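Local structure of dTDP-4-amino-4,6-dideoxyglucose formyltransferase (Mycobacterium tuberculosis CAS/NITR204, 5VYQ) at residues 28-31 and 32-35; 66-69 and 70-73; 88-91 and 92-96; 131-135 and 136-140. The protein probably transfers a formyl group from a folate cofactor to the sugar amino group of dTDP-4-amino-4,6-dideoxyglucose. All blocks are in the same frame, centred on the assembly; numbering follows the deposited sequence.

Contact 1. Residues 28-31 and 32-35; sequences TDNV and HAHA. With 0FX (dTDP-4-amino-4,6-dideoxyglucose), chain D.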
loop_
_atom_site.group_PDB
_atom_site.type_symbol
_atom_site.label_atom_id
_atom_site.label_comp_id
_atom_site.label_asym_id
_atom_site.label_seq_id
_atom_site.Cartn_x
_atom_site.Cartn_y
_atom_site.Cartn_z
ATOM N N THR A 28 26.441 -19.775 0.728
ATOM C CA THR A 28 25.507 -18.651 0.809
ATOM C C THR A 28 24.670 -18.506 -0.463
ATOM O O THR A 28 25.197 -18.591 -1.570
ATOM C CB THR A 28 26.295 -17.361 1.079
ATOM O OG1 THR A 28 25.416 -16.246 1.241
ATOM C CG2 THR A 28 27.333 -17.069 0.010
ATOM N N ASP A 29 23.377 -18.277 -0.292
ATOM C CA ASP A 29 22.435 -18.120 -1.395
ATOM C C ASP A 29 21.711 -16.766 -1.371
ATOM O O ASP A 29 20.677 -16.596 -2.030
ATOM C CB ASP A 29 21.413 -19.256 -1.377
ATOM C CG ASP A 29 22.013 -20.576 -1.785
ATOM O OD1 ASP A 29 22.878 -20.585 -2.675
ATOM O OD2 ASP A 29 21.602 -21.613 -1.212
ATOM N N ASN A 30 22.206 -15.825 -0.585
ATOM C CA ASN A 30 21.571 -14.521 -0.336
ATOM C C ASN A 30 22.572 -13.405 -0.655
ATOM O O ASN A 30 23.733 -13.448 -0.271
ATOM C CB ASN A 30 21.099 -14.448 1.126
ATOM C CG ASN A 30 20.540 -13.100 1.516
ATOM O OD1 ASN A 30 21.286 -12.171 1.777
ATOM N ND2 ASN A 30 19.218 -12.999 1.603
ATOM N N VAL A 31 22.117 -12.386 -1.391
ATOM C CA VAL A 31 22.977 -11.314 -1.850
ATOM C C VAL A 31 23.655 -10.543 -0.712
ATOM O O VAL A 31 24.830 -10.252 -0.782
ATOM C CB VAL A 31 22.175 -10.382 -2.784
ATOM C CG1 VAL A 31 21.111 -9.600 -2.020
ATOM C CG2 VAL A 31 23.073 -9.458 -3.577
ATOM N N HIS A 32 22.916 -10.243 0.357
ATOM C CA HIS A 32 23.484 -9.510 1.474
ATOM C C HIS A 32 24.493 -10.395 2.214
ATOM O O HIS A 32 25.583 -9.965 2.580
ATOM C CB HIS A 32 22.413 -9.022 2.456
ATOM C CG HIS A 32 21.239 -8.383 1.791
ATOM N ND1 HIS A 32 21.305 -7.127 1.227
ATOM C CD2 HIS A 32 19.993 -8.846 1.540
ATOM C CE1 HIS A 32 20.133 -6.832 0.684
ATOM N NE2 HIS A 32 19.322 -7.860 0.857
ATOM N N ALA A 33 24.120 -11.646 2.450
ATOM C CA ALA A 33 24.971 -12.534 3.220
ATOM C C ALA A 33 26.226 -12.836 2.400
ATOM O O ALA A 33 27.311 -13.017 2.929
ATOM C CB ALA A 33 24.236 -13.800 3.580
ATOM N N HIS A 34 26.089 -12.855 1.076
ATOM C CA HIS A 34 27.255 -13.147 0.245
ATOM C C HIS A 34 28.261 -11.986 0.305
ATOM O O HIS A 34 29.477 -12.169 0.391
ATOM C CB HIS A 34 26.823 -13.392 -1.188
ATOM C CG HIS A 34 27.983 -13.514 -2.112
ATOM N ND1 HIS A 34 28.464 -12.439 -2.813
ATOM C CD2 HIS A 34 28.793 -14.555 -2.409
ATOM C CE1 HIS A 34 29.501 -12.812 -3.537
ATOM N NE2 HIS A 34 29.730 -14.092 -3.302
ATOM N N ALA A 35 27.757 -10.762 0.272
ATOM C CA ALA A 35 28.628 -9.593 0.415
ATOM C C ALA A 35 29.368 -9.589 1.735
ATOM O O ALA A 35 30.528 -9.205 1.822
ATOM C CB ALA A 35 27.834 -8.299 0.248
HETATM O O4P 0FX D . 16.748 -14.263 4.197
HETATM P P2 0FX D . 16.810 -15.537 3.426
HETATM O O3P 0FX D . 18.106 -15.821 2.701
HETATM O O1G 0FX D . 16.355 -16.621 4.532
HETATM C C1G 0FX D . 15.742 -17.851 4.189
HETATM C C2G 0FX D . 14.986 -18.329 5.436
HETATM O O2G 0FX D . 14.076 -17.276 5.783
HETATM C C3G 0FX D . 15.978 -18.516 6.596
HETATM O O3G 0FX D . 15.296 -18.781 7.846
HETATM C C4G 0FX D . 17.021 -19.549 6.189
HETATM N N4A 0FX D . 17.984 -19.639 7.312
HETATM C C5G 0FX D . 17.690 -19.090 4.892
HETATM C C6G 0FX D . 18.490 -20.266 4.333
HETATM O O5G 0FX D . 16.764 -18.790 3.832
HETATM O OPP 0FX D . 15.589 -15.657 2.383
HETATM P P 0FX D . 15.341 -14.895 0.981
HETATM O O1P 0FX D . 14.710 -15.892 0.088
HETATM O O2P 0FX D . 16.593 -14.146 0.600
HETATM O O5 0FX D . 14.249 -13.773 1.326
HETATM C C5 0FX D . 14.573 -12.630 2.082
HETATM C C4 0FX D . 13.292 -11.949 2.521
HETATM O O4 0FX D . 12.612 -11.492 1.354
HETATM C C3 0FX D . 12.246 -12.819 3.216
HETATM O O3 0FX D . 12.503 -12.895 4.624
HETATM C C2 0FX D . 10.915 -12.138 2.958
HETATM C C1 0FX D . 11.201 -11.577 1.583
HETATM N N11 0FX D . 10.624 -12.412 0.522
HETATM C C61 0FX D . 11.334 -13.244 -0.268
HETATM C C51 0FX D . 10.725 -13.972 -1.272
HETATM C C5A 0FX D . 11.549 -14.923 -2.103
HETATM C C21 0FX D . 9.289 -12.210 0.184
HETATM O O21 0FX D . 8.595 -11.363 0.908
HETATM N N31 0FX D . 8.665 -12.902 -0.770
HETATM C C41 0FX D . 9.394 -13.743 -1.538
HETATM O O41 0FX D . 8.743 -14.408 -2.514
HETATM O O HOH W 1 26.438 -10.085 -2.952
#
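With CG of Asn-30 turned anti to the backbone N (chi1 175°), the side-chain amide folds back over the first turn of the helix that follows and caps Ala-33 and His-32. OD1 accepts from Ala-33 N at 3.0 Å, in the carbonyl plane and on a lone pair, while His-32 N offers a second, weak bond to the same oxygen. The other end of the amide faces the nucleotide sugar: ND2 donates to O2P of dTDP-4-amino-4,6-dideoxyglucose at 3.0 Å and, weakly, to O3P. Gripped at both ends, the amide is fixed in its rotation, its oxygen given to the helix and its nitrogen to the diphosphate; Tyr-159 adds a weak bond to ND2. The main chain begins the helical pattern at the same place, His-34 N bonding to Asn-30 O at 2.8 Å. Beyond the cap, in one of the two modelled conformers of Val-31, CG1 lies over one face of the His-32 ring, a tentative CH-pi contact. CG2 of Thr-28 meets the edge of the His-34 ring at CD2, 3.8 Å away, and the hydroxyl of Thr-28 is held by Phe-82 O. A water links Val-31 O to ND1 of His-34. The whole is an asparagine N-cap at the strand-to-helix turn after strand 24-28, where the N-cap residue of helix 31-43 lies in the nucleotide-sugar pocket and binds the diphosphate.

Contact 2. Residues 66-69 and 70-73; sequences AERV and AEIV. With NA (sodium ion), chain G.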
loop_
_atom_site.group_PDB
_atom_site.type_symbol
_atom_site.label_atom_id
_atom_site.label_comp_id
_atom_site.label_asym_id
_atom_site.label_seq_id
_atom_site.Cartn_x
_atom_site.Cartn_y
_atom_site.Cartn_z
ATOM N N ALA A 66 25.183 -31.928 -0.796
ATOM C CA ALA A 66 24.837 -33.323 -0.658
ATOM C C ALA A 66 25.786 -34.223 -1.462
ATOM O O ALA A 66 26.165 -35.276 -0.996
ATOM C CB ALA A 66 23.393 -33.542 -1.081
ATOM N N GLU A 67 26.166 -33.823 -2.662
ATOM C CA GLU A 67 27.075 -34.650 -3.441
ATOM C C GLU A 67 28.518 -34.565 -2.933
ATOM O O GLU A 67 29.281 -35.509 -3.129
ATOM C CB GLU A 67 27.062 -34.246 -4.918
ATOM C CG GLU A 67 25.697 -34.343 -5.583
ATOM C CD GLU A 67 25.720 -33.966 -7.059
ATOM O OE1 GLU A 67 24.822 -34.439 -7.799
ATOM O OE2 GLU A 67 26.614 -33.201 -7.499
ATOM N N ARG A 68 28.891 -33.450 -2.308
ATOM C CA ARG A 68 30.283 -33.182 -1.991
ATOM C C ARG A 68 30.642 -33.337 -0.513
ATOM O O ARG A 68 31.744 -32.929 -0.115
ATOM C CB ARG A 68 30.641 -31.767 -2.454
ATOM C CG ARG A 68 30.523 -31.552 -3.952
ATOM C CD ARG A 68 31.814 -31.979 -4.645
ATOM N NE ARG A 68 32.189 -33.380 -4.545
ATOM C CZ ARG A 68 31.741 -34.354 -5.339
ATOM N NH1 ARG A 68 30.839 -34.117 -6.275
ATOM N NH2 ARG A 68 32.195 -35.588 -5.188
ATOM N N VAL A 69 29.773 -33.979 0.263
ATOM C CA VAL A 69 29.957 -34.110 1.722
ATOM C C VAL A 69 31.332 -34.644 2.104
ATOM O O VAL A 69 32.018 -34.111 3.020
ATOM C CB VAL A 69 28.926 -35.058 2.391
ATOM C CG1 VAL A 69 29.129 -35.105 3.898
ATOM C CG2 VAL A 69 27.500 -34.665 2.076
ATOM N N ALA A 70 31.757 -35.725 1.442
ATOM C CA ALA A 70 33.003 -36.305 1.841
ATOM C C ALA A 70 34.197 -35.381 1.647
ATOM O O ALA A 70 35.106 -35.312 2.483
ATOM C CB ALA A 70 33.232 -37.628 1.134
ATOM N N GLU A 71 34.192 -34.670 0.536
ATOM C CA GLU A 71 35.275 -33.730 0.266
ATOM C C GLU A 71 35.228 -32.519 1.195
ATOM O O GLU A 71 36.249 -32.070 1.685
ATOM C CB GLU A 71 35.233 -33.258 -1.185
ATOM C CG GLU A 71 35.701 -34.352 -2.149
ATOM C CD GLU A 71 34.620 -35.371 -2.453
ATOM O OE1 GLU A 71 34.944 -36.570 -2.498
ATOM O OE2 GLU A 71 33.431 -35.008 -2.608
ATOM N N ILE A 72 34.034 -32.013 1.437
ATOM C CA ILE A 72 33.901 -30.909 2.404
ATOM C C ILE A 72 34.441 -31.273 3.790
ATOM O O ILE A 72 35.229 -30.524 4.382
ATOM C CB ILE A 72 32.446 -30.395 2.461
ATOM C CG1 ILE A 72 32.007 -29.777 1.133
ATOM C CG2 ILE A 72 32.277 -29.396 3.568
ATOM C CD1 ILE A 72 30.514 -29.655 0.967
ATOM N N VAL A 73 34.036 -32.429 4.312
ATOM C CA VAL A 73 34.473 -32.861 5.615
ATOM C C VAL A 73 35.998 -33.046 5.628
ATOM O O VAL A 73 36.675 -32.630 6.559
ATOM C CB VAL A 73 33.725 -34.146 6.048
ATOM C CG1 VAL A 73 34.362 -34.856 7.252
ATOM C CG2 VAL A 73 32.273 -33.851 6.354
HETATM NA NA NA G . 37.492 -31.486 8.444
HETATM O O HOH W 2 31.020 -36.781 -1.257
HETATM O O HOH W 3 38.957 -33.125 8.565
HETATM O O HOH W 4 39.148 -30.574 9.888
HETATM O O HOH W 5 36.242 -32.329 10.113
#
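The guanidinium of Arg-68 is met at its edge, close to its own plane, by OE2 of Glu-71, and the carboxylate behind that oxygen is turned 38° against it. NE and NH2 both close on this one atom, a side-on grip with 2.8 Å between Arg-68 NE and Glu-71 OE2 and 2.9 Å between Arg-68 NH2 and Glu-71 OE2. Both nitrogens reach the carboxylate from the same face, well above its plane. Bends in both chains make this possible: Arg-68 folds at chi2 (-86°) and chi3, and Glu-71 at chi2, so that residues three apart can pair. A water donates to the same OE2, to which it lies rather far, and also bridges Glu-67 O and Ala-70 N. It thus fills in at a kink of helix 65-75, where the N atoms of Ala-70 and Glu-71 make no bond to the preceding turn. Regular i to i+4 bonding resumes at once, with Ile-72 N on Arg-68 O and Val-73 N on Val-69 O, each 2.9 Å long and nearly straight. Away from the charged pair, in one of the two modelled conformers of Val-69, its side chain lies beside that of Val-73, CG1 of Val-69 at 4.2 Å from CG2 of Val-73, and both rest on Leu-92 of helix 90-95. Near the end of the helix, Val-73 O binds a sodium ion at 2.4 Å; three waters and Tyr-76 O complete its ligands.

Contact 3. Residues 88-91 and 92-96; sequences FPAA and LIDGV. With FON (N-{[4-({[(6R)-2-amino-5-formyl-4-oxo-1,4,5,6,7,8-hexahydropteridin-6-yl]methyl}amino)phenyl]carbonyl}-L-glutamic acid), chain C.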
loop_
_atom_site.group_PDB
_atom_site.type_symbol
_atom_site.label_atom_id
_atom_site.label_comp_id
_atom_site.label_asym_id
_atom_site.label_seq_id
_atom_site.Cartn_x
_atom_site.Cartn_y
_atom_site.Cartn_z
ATOM N N PHE A 88 21.892 -29.281 5.060
ATOM C CA PHE A 88 23.159 -29.977 5.286
ATOM C C PHE A 88 22.751 -31.365 5.775
ATOM O O PHE A 88 22.055 -31.482 6.795
ATOM C CB PHE A 88 23.981 -29.276 6.360
ATOM C CG PHE A 88 24.635 -27.968 5.936
ATOM C CD1 PHE A 88 25.564 -27.397 6.783
ATOM C CD2 PHE A 88 24.405 -27.335 4.702
ATOM C CE1 PHE A 88 26.218 -26.200 6.490
ATOM C CE2 PHE A 88 25.047 -26.148 4.403
ATOM C CZ PHE A 88 25.963 -25.575 5.271
ATOM N N PRO A 89 23.209 -32.404 5.093
ATOM C CA PRO A 89 22.892 -33.734 5.612
ATOM C C PRO A 89 23.645 -34.132 6.863
ATOM O O PRO A 89 24.658 -33.507 7.224
ATOM C CB PRO A 89 23.304 -34.653 4.474
ATOM C CG PRO A 89 24.402 -33.906 3.804
ATOM C CD PRO A 89 24.028 -32.458 3.870
ATOM N N ALA A 90 23.151 -35.212 7.478
ATOM C CA ALA A 90 23.758 -35.711 8.700
ATOM C C ALA A 90 25.269 -35.894 8.548
ATOM O O ALA A 90 26.024 -35.493 9.424
ATOM C CB ALA A 90 23.089 -37.024 9.132
ATOM N N ALA A 91 25.737 -36.481 7.446
ATOM C CA ALA A 91 27.169 -36.775 7.350
ATOM C C ALA A 91 28.032 -35.501 7.378
ATOM O O ALA A 91 29.182 -35.520 7.822
ATOM C CB ALA A 91 27.497 -37.600 6.118
ATOM N N LEU A 92 27.478 -34.395 6.905
ATOM C CA LEU A 92 28.202 -33.153 6.882
ATOM C C LEU A 92 28.198 -32.576 8.283
ATOM O O LEU A 92 29.261 -32.317 8.823
ATOM C CB LEU A 92 27.581 -32.156 5.907
ATOM C CG LEU A 92 28.229 -30.770 5.875
ATOM C CD1 LEU A 92 29.704 -30.872 5.515
ATOM C CD2 LEU A 92 27.520 -29.881 4.863
ATOM N N ILE A 93 27.014 -32.450 8.889
ATOM C CA ILE A 93 26.934 -31.826 10.194
ATOM C C ILE A 93 27.611 -32.659 11.288
ATOM O O ILE A 93 28.134 -32.102 12.250
ATOM C CB ILE A 93 25.515 -31.451 10.577
ATOM C CG1 ILE A 93 24.622 -32.646 10.663
ATOM C CG2 ILE A 93 24.938 -30.413 9.606
ATOM C CD1 ILE A 93 23.288 -32.316 11.324
ATOM N N ASP A 94 27.644 -33.959 11.078
ATOM C CA ASP A 94 28.242 -34.877 12.030
ATOM C C ASP A 94 29.755 -34.953 11.867
ATOM O O ASP A 94 30.426 -35.411 12.834
ATOM C CB ASP A 94 27.698 -36.311 11.905
ATOM C CG ASP A 94 26.199 -36.466 12.163
ATOM O OD1 ASP A 94 25.548 -35.559 12.751
ATOM O OD2 ASP A 94 25.698 -37.558 11.825
ATOM N N GLY A 95 30.282 -34.524 10.704
ATOM C CA GLY A 95 31.709 -34.716 10.390
ATOM C C GLY A 95 32.570 -33.470 10.402
ATOM O O GLY A 95 33.818 -33.541 10.313
ATOM N N VAL A 96 31.942 -32.302 10.515
ATOM C CA VAL A 96 32.692 -31.053 10.625
ATOM C C VAL A 96 31.826 -30.037 11.377
ATOM O O VAL A 96 30.598 -30.099 11.243
ATOM C CB VAL A 96 33.152 -30.520 9.267
ATOM C CG1 VAL A 96 31.950 -30.211 8.362
ATOM C CG2 VAL A 96 34.135 -29.350 9.465
HETATM N N1 FON C . 20.904 -27.717 7.491
HETATM C C2 FON C . 20.489 -28.175 8.667
HETATM N NA2 FON C . 20.709 -29.488 8.962
HETATM N N3 FON C . 19.858 -27.351 9.520
HETATM C C4 FON C . 19.612 -26.046 9.250
HETATM O O4 FON C . 19.050 -25.300 10.087
HETATM C C4A FON C . 20.090 -25.501 7.968
HETATM N N5 FON C . 19.888 -24.192 7.498
HETATM C C6 FON C . 19.872 -24.065 6.031
HETATM C C7 FON C . 21.191 -24.637 5.505
HETATM N N8 FON C . 21.287 -26.015 5.923
HETATM C C8A FON C . 20.782 -26.443 7.094
HETATM C C9 FON C . 18.630 -24.710 5.376
HETATM N N10 FON C . 17.438 -23.975 5.788
HETATM C C11 FON C . 13.572 -24.932 4.588
HETATM C C12 FON C . 13.806 -23.904 5.500
HETATM C C13 FON C . 15.108 -23.602 5.885
HETATM C C14 FON C . 16.188 -24.302 5.358
HETATM C C15 FON C . 15.971 -25.331 4.448
HETATM C C16 FON C . 14.664 -25.642 4.071
HETATM C C FON C . 12.127 -25.247 4.180
HETATM O O FON C . 11.165 -24.504 4.467
HETATM N N FON C . 11.924 -26.356 3.461
HETATM C CA FON C . 10.623 -26.745 2.916
HETATM C CB FON C . 10.669 -26.964 1.395
HETATM C CG FON C . 11.124 -25.671 0.710
HETATM C CD FON C . 10.832 -25.532 -0.771
HETATM O OE1 FON C . 9.893 -26.189 -1.267
HETATM O OE2 FON C . 11.520 -24.721 -1.446
HETATM C CT FON C . 10.146 -27.976 3.626
HETATM O O1 FON C . 8.918 -28.212 3.532
HETATM O O2 FON C . 10.965 -28.677 4.273
HETATM C CP1 FON C . 19.696 -23.221 8.286
HETATM O O3 FON C . 19.493 -22.085 7.872
#
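CD2 of Leu-92 lies over one face of the Phe-88 ring, offset toward the rim on the CG side, with 3.6 Å between Leu-92 CD2 and Phe-88 CG; this is a CH-pi contact. CG2 of Ile-93 comes in near the ring plane and packs on Phe-88 CB, also at 3.6 Å. A leucine CG standing anti to the backbone N (chi1 176°) brings CD2 to the ring; Leu-92 CB packs beside Pro-89 CD. Behind these side chains the backbone sets the spacing. Pro-89, the N-cap residue of helix 90-95, turns its carbonyl oxygen to two donors: Ile-93 N at 3.1 Å in a nearly straight bond, and Leu-92 N from above the carbonyl plane. Asp-94 N follows on Ala-90 O. Farther out, Val-79 and Cys-98, from the flanking strands of this beta-alpha-beta unit, touch the Phe-88 side chain. The folinic acid also lies against this side chain, with 3.6 Å between Phe-88 CD2 and N8 of the pterin, and its NA2 donates to Phe-88 O at 3.2 Å along an almost linear N-H line. Phe-88 thus joins helix to ligand: its side chain packs on both, and its main-chain oxygen adds the polar bond that recognises the pterin amino group.

Contact 4. Residues 131-135 and 136-140; sequences EIDDQ and LDHGP. With LI (lithium ion), chain M; FON (N-{[4-({[(6R)-2-amino-5-formyl-4-oxo-1,4,5,6,7,8-hexahydropteridin-6-yl]methyl}amino)phenyl]carbonyl}-L-glutamic acid), chain C.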
loop_
_atom_site.group_PDB
_atom_site.type_symbol
_atom_site.label_atom_id
_atom_site.label_comp_id
_atom_site.label_asym_id
_atom_site.label_seq_id
_atom_site.Cartn_x
_atom_site.Cartn_y
_atom_site.Cartn_z
ATOM N N GLU A 131 25.400 -23.362 16.214
ATOM C CA GLU A 131 25.846 -24.621 15.606
ATOM C C GLU A 131 24.671 -25.359 15.014
ATOM O O GLU A 131 23.556 -25.288 15.509
ATOM C CB GLU A 131 26.619 -25.530 16.557
ATOM C CG GLU A 131 27.990 -24.956 16.898
ATOM C CD GLU A 131 28.854 -25.853 17.789
ATOM O OE1 GLU A 131 28.397 -26.949 18.141
ATOM O OE2 GLU A 131 29.985 -25.418 18.125
ATOM N N ILE A 132 24.921 -26.019 13.891
ATOM C CA ILE A 132 23.874 -26.722 13.148
ATOM C C ILE A 132 23.761 -28.141 13.641
ATOM O O ILE A 132 24.778 -28.839 13.857
ATOM C CB ILE A 132 24.166 -26.698 11.635
ATOM C CG1 ILE A 132 24.317 -25.234 11.201
ATOM C CG2 ILE A 132 23.062 -27.390 10.910
ATOM C CD1 ILE A 132 24.606 -25.017 9.729
ATOM N N ASP A 133 22.525 -28.596 13.791
ATOM C CA ASP A 133 22.180 -30.008 14.048
ATOM C C ASP A 133 21.156 -30.490 13.029
ATOM O O ASP A 133 20.936 -29.870 11.981
ATOM C CB ASP A 133 21.748 -30.219 15.496
ATOM C CG ASP A 133 20.402 -29.589 15.839
ATOM O OD1 ASP A 133 19.600 -29.225 14.950
ATOM O OD2 ASP A 133 20.162 -29.455 17.071
ATOM N N ASP A 134 20.577 -31.653 13.256
ATOM C CA ASP A 134 19.665 -32.244 12.305
ATOM C C ASP A 134 18.355 -31.479 12.109
ATOM O O ASP A 134 17.668 -31.718 11.118
ATOM C CB ASP A 134 19.387 -33.694 12.706
ATOM C CG ASP A 134 18.733 -33.818 14.061
ATOM O OD1 ASP A 134 19.394 -33.614 15.090
ATOM O OD2 ASP A 134 17.524 -34.106 14.071
ATOM N N GLN A 135 17.989 -30.594 13.033
ATOM C CA GLN A 135 16.763 -29.832 12.866
ATOM C C GLN A 135 17.072 -28.473 12.269
ATOM O O GLN A 135 18.218 -28.045 12.192
ATOM C CB GLN A 135 15.992 -29.704 14.176
ATOM C CG GLN A 135 15.509 -31.050 14.637
ATOM C CD GLN A 135 14.858 -30.991 15.994
ATOM O OE1 GLN A 135 13.735 -30.498 16.119
ATOM N NE2 GLN A 135 15.549 -31.472 17.022
ATOM N N LEU A 136 16.027 -27.813 11.803
ATOM C CA LEU A 136 16.193 -26.462 11.258
ATOM C C LEU A 136 16.286 -25.401 12.332
ATOM O O LEU A 136 15.421 -25.332 13.214
ATOM C CB LEU A 136 15.022 -26.141 10.305
ATOM C CG LEU A 136 14.909 -26.923 8.999
ATOM C CD1 LEU A 136 13.690 -26.468 8.184
ATOM C CD2 LEU A 136 16.121 -26.739 8.110
ATOM N N ASP A 137 17.342 -24.586 12.245
ATOM C CA ASP A 137 17.480 -23.435 13.088
ATOM C C ASP A 137 17.329 -23.860 14.542
ATOM O O ASP A 137 16.518 -23.327 15.290
ATOM C CB ASP A 137 16.487 -22.361 12.701
ATOM C CG ASP A 137 16.628 -21.932 11.252
ATOM O OD1 ASP A 137 17.753 -21.901 10.721
ATOM O OD2 ASP A 137 15.605 -21.572 10.662
ATOM N N HIS A 138 18.147 -24.848 14.901
ATOM C CA HIS A 138 18.057 -25.525 16.193
ATOM C C HIS A 138 19.481 -25.749 16.621
ATOM O O HIS A 138 20.403 -25.880 15.816
ATOM C CB HIS A 138 17.344 -26.858 15.944
ATOM C CG HIS A 138 16.936 -27.586 17.177
ATOM N ND1 HIS A 138 17.717 -28.560 17.761
ATOM C CD2 HIS A 138 15.781 -27.555 17.880
ATOM C CE1 HIS A 138 17.077 -29.061 18.805
ATOM N NE2 HIS A 138 15.893 -28.470 18.889
ATOM N N GLY A 139 19.724 -25.877 17.892
ATOM C CA GLY A 139 21.147 -26.110 18.187
ATOM C C GLY A 139 21.820 -25.017 19.000
ATOM O O GLY A 139 21.252 -23.946 19.213
ATOM N N PRO A 140 23.058 -25.299 19.447
ATOM C CA PRO A 140 23.662 -24.424 20.409
ATOM C C PRO A 140 23.889 -23.014 19.908
ATOM O O PRO A 140 24.530 -22.837 18.853
ATOM C CB PRO A 140 24.994 -25.133 20.740
ATOM C CG PRO A 140 24.711 -26.572 20.472
ATOM C CD PRO A 140 23.748 -26.603 19.319
HETATM LI LI LI M . 17.577 -20.481 9.047
HETATM N N1 FON C . 20.904 -27.717 7.491
HETATM C C2 FON C . 20.489 -28.175 8.667
HETATM N NA2 FON C . 20.709 -29.488 8.962
HETATM N N3 FON C . 19.858 -27.351 9.520
HETATM C C4 FON C . 19.612 -26.046 9.250
HETATM O O4 FON C . 19.050 -25.300 10.087
HETATM C C4A FON C . 20.090 -25.501 7.968
HETATM N N5 FON C . 19.888 -24.192 7.498
HETATM C C6 FON C . 19.872 -24.065 6.031
HETATM C C7 FON C . 21.191 -24.637 5.505
HETATM N N8 FON C . 21.287 -26.015 5.923
HETATM C C8A FON C . 20.782 -26.443 7.094
HETATM C C9 FON C . 18.630 -24.710 5.376
HETATM N N10 FON C . 17.438 -23.975 5.788
HETATM C C11 FON C . 13.572 -24.932 4.588
HETATM C C12 FON C . 13.806 -23.904 5.500
HETATM C C13 FON C . 15.108 -23.602 5.885
HETATM C C14 FON C . 16.188 -24.302 5.358
HETATM C C15 FON C . 15.971 -25.331 4.448
HETATM C C16 FON C . 14.664 -25.642 4.071
HETATM C C FON C . 12.127 -25.247 4.180
HETATM O O FON C . 11.165 -24.504 4.467
HETATM N N FON C . 11.924 -26.356 3.461
HETATM C CA FON C . 10.623 -26.745 2.916
HETATM C CB FON C . 10.669 -26.964 1.395
HETATM C CG FON C . 11.124 -25.671 0.710
HETATM C CD FON C . 10.832 -25.532 -0.771
HETATM O OE1 FON C . 9.893 -26.189 -1.267
HETATM O OE2 FON C . 11.520 -24.721 -1.446
HETATM C CT FON C . 10.146 -27.976 3.626
HETATM O O1 FON C . 8.918 -28.212 3.532
HETATM O O2 FON C . 10.965 -28.677 4.273
HETATM C CP1 FON C . 19.696 -23.221 8.286
HETATM O O3 FON C . 19.493 -22.085 7.872
HETATM O O HOH W 6 20.343 -26.634 13.260
HETATM O O HOH W 7 16.366 -22.050 8.238
#
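Gln-135 lays its side-chain amide over one face of the His-138 imidazole, the two planes stacked 28° apart. NE2 of the glutamine is offset toward the rim, 3.4 Å from CE1 of the histidine. The glutamine chain is extended beyond CG (chi2 174°), which carries the amide out across the ring. At the ring edge, ND1 donates to OD2 of Asp-133 over 2.7 Å, almost straight and within the imidazole plane, and the aspartate answers with its syn lone pair. NE2 of the histidine bonds to Glu-190 in turn, so carboxylates hold both ring nitrogens, which would favour a protonated ring. Asp-133 OD1 meanwhile accepts from Gln-135 N, an Asx turn that shapes the tip of the loop between strands 125-131 and 141-147. At the base of this loop Glu-131 N bonds to Pro-140 O, and a water inside it takes a bond from Asp-133 N. The loop forms one wall of the folate pocket: the pterin amino group NA2 donates to Asp-133 O, and Asp-137 N donates to the pterin oxygen O4 over 2.8 Å. Leu-136 packs its methyl groups on the aminobenzoyl ring and pterin of the same ligand. Asp-137 OD1 binds a lithium ion at 2.2 Å together with His-102, while Asp-137 OD2 accepts from Gly-111 N and from a water that also donates to the formyl oxygen O3 of folinic acid.

In the fold
The four contacts follow one another along the chain without interleaving, and all lie around the central mixed sheet. Contact 1 follows strand 24-28, and its centre is about 20 to 22 Å from those of the others. Contacts 2 and 3, with centres about 9 Å apart, pack helix 65-75 against helix 90-95 through Val-69, Ile-72 and Leu-92. Contact 4, in the loop after strand 125-131, touches contact 3 where Ile-93 and Phe-88 meet Ile-132. Contacts 3 and 4 both bind the folinic acid, whereas contact 1 holds the nucleotide sugar. The folate and nucleotide-sugar sites, presumably those of formyl donor and acceptor, are lined by loops at the ends of strands of one sheet and meet at Asp-137.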